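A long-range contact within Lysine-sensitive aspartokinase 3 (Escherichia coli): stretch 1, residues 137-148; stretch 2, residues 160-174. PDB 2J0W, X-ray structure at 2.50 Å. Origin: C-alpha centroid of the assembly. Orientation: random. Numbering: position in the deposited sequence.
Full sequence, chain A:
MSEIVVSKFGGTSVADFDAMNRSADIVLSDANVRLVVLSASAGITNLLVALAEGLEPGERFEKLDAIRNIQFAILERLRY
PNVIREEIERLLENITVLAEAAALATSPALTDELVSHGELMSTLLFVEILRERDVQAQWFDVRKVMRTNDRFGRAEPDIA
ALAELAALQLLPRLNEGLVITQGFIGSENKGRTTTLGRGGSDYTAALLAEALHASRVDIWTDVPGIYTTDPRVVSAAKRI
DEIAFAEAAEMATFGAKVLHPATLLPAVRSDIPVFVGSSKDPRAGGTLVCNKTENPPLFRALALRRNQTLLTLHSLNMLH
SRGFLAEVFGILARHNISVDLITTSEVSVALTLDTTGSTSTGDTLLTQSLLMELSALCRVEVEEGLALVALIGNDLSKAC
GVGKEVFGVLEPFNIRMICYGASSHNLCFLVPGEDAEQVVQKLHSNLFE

Stretch 1, residues 137-148: AQWFDVRKVMRT
Stretch 2 160-174: AALAELAALQLLPRL

Stretch 1 enters as a strand at 137-139, turns through 142-144 with helical phi/psi, and leaves as loop; stretch 2 is helical throughout, with a wider pi-type turn at 166-170 and a kink where the N atoms of Pro172 and Arg173 lack bonds to the preceding turn. The two run antiparallel in register: CA-CA distances are 8.1 Å for Gln138-Arg173, 5.2 Å for Val145-Leu165 and 5.6 Å for Met146-Leu162. No hydrogen bond crosses the contact, which buries 656 Å² and rests on packing.

Ala137 (phi/psi -135/119) is out of reach. Gln138 (-113/149; chi1 p, chi2 t) points toward the helix and lays OE1 3.2 Å from CG of Arg173, whose chi1 of -99° lies between wells. Its NE2 comes 3.5 Å from Arg173 O, but the angle is too poor for a hydrogen bond. Trp139 (-85/142) does not reach the helix.

Phe140 (-140/138; chi1 t, chi2 73°) points toward the helix. Leu170, chi1 t and chi2 p, sets CD1 over one ring face, 3.7 Å from the centroid and 23° off the normal, a CH-pi contact; Phe140 CD2 to Leu170 CD1 is 3.4 Å. A flat aromatic ring suits this buried site because it offers a broad face to the methyl.

Asp141 (-91/96) secures the turn instead of touching the helix: its OD2 forms a salt bridge with Arg143 NH2 at 2.8 Å, and Lys144 N donates to Asp141 O at 2.7 Å. Val142 (-46/-31) and Arg143 (-53/-25) make no contact across. Lys144 (-70/-21; m, t, t, t) sends its exposed amine end away, while its CB lies 3.8 Å from Gln169 NE2 and its O 3.6 Å from Leu165 CD1.

Val145 (-117/-40; chi1 t) is buried, with 98 Å² covered, the largest share in either stretch. Its CG1 meets Leu162 CD1 at 3.0 Å, a tight approach, and Ala166 CB at 4.0 Å; CG2 lies 3.6 Å from Leu165 CB and 3.3 Å from Ala166 N. The small Ala166 side chain accompanies this close backbone approach.

Met146 (-74/75; t, p, p) directs CB away, yet SD remains 4.0 Å from CD1 of Leu162 (chi1 t, chi2 p). Arg147 (-77/134; chi1 t, chi2 105°) points toward the helix: CB packs 3.9 Å from Ala161 CB, and Leu165 CD1 (m, t) covers one guanidinium face, 4.2 Å from NH1. Thr148 (-135/177; chi1 p) points away.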

# COMPACT_ATOMS: atom_id res chain seq x y z
N ALA A 137 41.49 -26.10 19.01
CA ALA A 137 40.64 -25.02 18.50
C ALA A 137 41.46 -24.12 17.61
O ALA A 137 42.44 -23.53 18.05
CB ALA A 137 40.06 -24.20 19.67
N GLN A 138 41.07 -24.01 16.34
CA GLN A 138 41.81 -23.15 15.44
C GLN A 138 41.02 -21.93 14.95
O GLN A 138 39.80 -21.95 14.82
CB GLN A 138 42.35 -23.96 14.25
CG GLN A 138 41.30 -24.84 13.57
CD GLN A 138 41.92 -25.72 12.51
OE1 GLN A 138 42.63 -25.24 11.62
NE2 GLN A 138 41.64 -27.03 12.59
N TRP A 139 41.77 -20.86 14.70
CA TRP A 139 41.23 -19.59 14.25
C TRP A 139 41.07 -19.65 12.73
O TRP A 139 41.92 -20.22 12.04
CB TRP A 139 42.19 -18.47 14.65
CG TRP A 139 41.73 -17.09 14.35
CD1 TRP A 139 40.93 -16.29 15.13
CD2 TRP A 139 42.04 -16.32 13.18
NE1 TRP A 139 40.73 -15.08 14.52
CE2 TRP A 139 41.40 -15.06 13.32
CE3 TRP A 139 42.80 -16.56 12.02
CZ2 TRP A 139 41.49 -14.06 12.34
CZ3 TRP A 139 42.89 -15.56 11.05
CH2 TRP A 139 42.24 -14.33 11.22
N PHE A 140 39.99 -19.06 12.22
CA PHE A 140 39.74 -19.05 10.78
C PHE A 140 39.18 -17.70 10.34
O PHE A 140 38.31 -17.15 11.01
CB PHE A 140 38.74 -20.14 10.40
CG PHE A 140 38.57 -20.30 8.93
CD1 PHE A 140 39.57 -20.88 8.15
CD2 PHE A 140 37.41 -19.84 8.30
CE1 PHE A 140 39.42 -21.00 6.76
CE2 PHE A 140 37.26 -19.96 6.91
CZ PHE A 140 38.26 -20.55 6.14
N ASP A 141 39.67 -17.20 9.22
CA ASP A 141 39.25 -15.90 8.67
C ASP A 141 38.06 -16.03 7.69
O ASP A 141 38.26 -16.29 6.50
CB ASP A 141 40.44 -15.26 7.94
CG ASP A 141 40.16 -13.84 7.48
OD1 ASP A 141 38.99 -13.50 7.17
OD2 ASP A 141 41.13 -13.05 7.41
N VAL A 142 36.83 -15.82 8.17
CA VAL A 142 35.67 -15.95 7.30
C VAL A 142 35.84 -15.28 5.97
O VAL A 142 35.28 -15.72 4.98
CB VAL A 142 34.36 -15.37 7.86
CG1 VAL A 142 33.60 -16.42 8.64
CG2 VAL A 142 34.65 -14.15 8.69
N ARG A 143 36.61 -14.20 5.94
CA ARG A 143 36.79 -13.50 4.68
C ARG A 143 37.25 -14.41 3.55
O ARG A 143 36.99 -14.12 2.38
CB ARG A 143 37.73 -12.32 4.88
CG ARG A 143 37.12 -11.28 5.79
CD ARG A 143 38.06 -10.13 6.02
NE ARG A 143 39.23 -10.56 6.78
CZ ARG A 143 40.21 -9.75 7.16
NH1 ARG A 143 40.18 -8.45 6.86
NH2 ARG A 143 41.24 -10.25 7.82
N LYS A 144 37.89 -15.52 3.89
CA LYS A 144 38.33 -16.46 2.86
C LYS A 144 37.11 -17.14 2.24
O LYS A 144 37.17 -17.64 1.12
CB LYS A 144 39.24 -17.54 3.44
CG LYS A 144 40.52 -17.04 4.06
CD LYS A 144 41.29 -18.21 4.66
CE LYS A 144 42.43 -17.75 5.56
NZ LYS A 144 42.93 -18.89 6.39
N VAL A 145 36.00 -17.14 2.98
CA VAL A 145 34.80 -17.78 2.49
C VAL A 145 33.58 -16.90 2.25
O VAL A 145 32.86 -17.11 1.27
CB VAL A 145 34.40 -18.91 3.42
CG1 VAL A 145 32.91 -19.14 3.37
CG2 VAL A 145 35.15 -20.18 3.01
N MET A 146 33.34 -15.94 3.14
CA MET A 146 32.18 -15.06 3.05
C MET A 146 32.28 -14.00 1.95
O MET A 146 32.52 -12.83 2.24
CB MET A 146 31.98 -14.36 4.40
CG MET A 146 30.74 -13.50 4.51
SD MET A 146 29.25 -14.48 4.32
CE MET A 146 29.25 -15.34 5.84
N ARG A 147 32.10 -14.41 0.69
CA ARG A 147 32.17 -13.47 -0.43
C ARG A 147 30.90 -12.66 -0.53
O ARG A 147 29.80 -13.21 -0.45
CB ARG A 147 32.35 -14.20 -1.75
CG ARG A 147 32.64 -13.26 -2.91
CD ARG A 147 34.10 -13.35 -3.27
NE ARG A 147 34.92 -13.27 -2.07
CZ ARG A 147 36.12 -13.83 -1.95
NH1 ARG A 147 36.64 -14.50 -2.97
NH2 ARG A 147 36.80 -13.71 -0.82
N THR A 148 31.04 -11.34 -0.72
CA THR A 148 29.87 -10.47 -0.85
C THR A 148 30.07 -9.52 -2.01
O THR A 148 31.11 -9.52 -2.64
CB THR A 148 29.64 -9.62 0.44
OG1 THR A 148 30.61 -8.57 0.52
CG2 THR A 148 29.74 -10.50 1.69
N ALA A 160 26.21 -18.81 -3.85
CA ALA A 160 26.94 -19.83 -4.61
C ALA A 160 28.41 -19.83 -4.19
O ALA A 160 28.94 -20.88 -3.78
CB ALA A 160 26.84 -19.55 -6.12
N ALA A 161 29.04 -18.66 -4.27
CA ALA A 161 30.46 -18.51 -3.91
C ALA A 161 30.74 -19.02 -2.51
O ALA A 161 31.72 -19.75 -2.28
CB ALA A 161 30.87 -17.04 -4.04
N LEU A 162 29.87 -18.66 -1.57
CA LEU A 162 30.02 -19.08 -0.18
C LEU A 162 29.99 -20.60 -0.04
O LEU A 162 30.54 -21.15 0.91
CB LEU A 162 28.90 -18.47 0.65
CG LEU A 162 28.94 -18.73 2.14
CD1 LEU A 162 30.16 -18.06 2.72
CD2 LEU A 162 27.69 -18.17 2.79
N ALA A 163 29.33 -21.27 -0.98
CA ALA A 163 29.24 -22.72 -0.93
C ALA A 163 30.52 -23.39 -1.42
O ALA A 163 31.07 -24.24 -0.73
CB ALA A 163 28.04 -23.20 -1.76
N GLU A 164 31.01 -23.01 -2.59
CA GLU A 164 32.24 -23.61 -3.11
C GLU A 164 33.39 -23.40 -2.13
O GLU A 164 34.05 -24.37 -1.71
CB GLU A 164 32.60 -22.99 -4.46
CG GLU A 164 31.44 -22.96 -5.43
CD GLU A 164 31.62 -21.91 -6.51
OE1 GLU A 164 30.62 -21.54 -7.15
OE2 GLU A 164 32.77 -21.47 -6.73
N LEU A 165 33.63 -22.15 -1.76
CA LEU A 165 34.70 -21.80 -0.83
C LEU A 165 34.66 -22.57 0.49
O LEU A 165 35.62 -23.26 0.85
CB LEU A 165 34.67 -20.30 -0.56
CG LEU A 165 34.93 -19.43 -1.79
CD1 LEU A 165 34.69 -17.96 -1.47
CD2 LEU A 165 36.36 -19.64 -2.27
N ALA A 166 33.54 -22.47 1.20
CA ALA A 166 33.37 -23.14 2.49
C ALA A 166 33.72 -24.62 2.46
O ALA A 166 34.25 -25.16 3.43
CB ALA A 166 31.94 -22.95 2.98
N ALA A 167 33.42 -25.29 1.35
CA ALA A 167 33.71 -26.71 1.23
C ALA A 167 35.16 -26.95 0.83
O ALA A 167 35.70 -28.04 1.02
CB ALA A 167 32.78 -27.36 0.21
N LEU A 168 35.80 -25.93 0.28
CA LEU A 168 37.18 -26.08 -0.15
C LEU A 168 38.21 -25.58 0.86
O LEU A 168 39.38 -25.98 0.80
CB LEU A 168 37.39 -25.37 -1.49
CG LEU A 168 36.41 -25.80 -2.60
CD1 LEU A 168 36.64 -24.99 -3.87
CD2 LEU A 168 36.58 -27.29 -2.87
N GLN A 169 37.80 -24.74 1.80
CA GLN A 169 38.75 -24.22 2.78
C GLN A 169 38.31 -24.37 4.23
O GLN A 169 39.16 -24.45 5.12
CB GLN A 169 39.02 -22.74 2.53
CG GLN A 169 39.42 -22.39 1.12
CD GLN A 169 40.34 -21.18 1.08
OE1 GLN A 169 41.53 -21.27 1.42
NE2 GLN A 169 39.80 -20.03 0.69
N LEU A 170 37.00 -24.39 4.46
CA LEU A 170 36.46 -24.48 5.82
C LEU A 170 36.08 -25.89 6.27
O LEU A 170 36.20 -26.22 7.46
CB LEU A 170 35.24 -23.56 5.96
CG LEU A 170 34.67 -23.47 7.38
CD1 LEU A 170 35.69 -22.83 8.29
CD2 LEU A 170 33.40 -22.67 7.40
N LEU A 171 35.62 -26.71 5.34
CA LEU A 171 35.21 -28.06 5.69
C LEU A 171 36.38 -28.85 6.28
O LEU A 171 36.29 -29.37 7.40
CB LEU A 171 34.63 -28.78 4.47
CG LEU A 171 33.97 -30.12 4.76
CD1 LEU A 171 32.86 -29.94 5.76
CD2 LEU A 171 33.44 -30.72 3.48
N PRO A 172 37.49 -28.95 5.54
CA PRO A 172 38.65 -29.68 6.05
C PRO A 172 39.02 -29.28 7.47
O PRO A 172 39.36 -30.12 8.30
CB PRO A 172 39.75 -29.34 5.05
CG PRO A 172 38.98 -29.24 3.76
CD PRO A 172 37.73 -28.47 4.16
N ARG A 173 38.93 -27.98 7.76
CA ARG A 173 39.26 -27.48 9.09
C ARG A 173 38.26 -27.98 10.15
O ARG A 173 38.62 -28.12 11.32
CB ARG A 173 39.31 -25.95 9.09
CG ARG A 173 40.71 -25.33 9.00
CD ARG A 173 41.38 -25.64 7.67
NE ARG A 173 41.97 -26.98 7.64
CZ ARG A 173 42.54 -27.51 6.56
NH1 ARG A 173 42.59 -26.82 5.43
NH2 ARG A 173 43.06 -28.73 6.61
N LEU A 174 37.02 -28.22 9.74
CA LEU A 174 35.98 -28.70 10.65
C LEU A 174 36.16 -30.18 10.95
O LEU A 174 35.82 -30.65 12.03
CB LEU A 174 34.59 -28.48 10.06
CG LEU A 174 34.04 -27.05 10.07
CD1 LEU A 174 32.69 -27.04 9.39
CD2 LEU A 174 33.91 -26.52 11.50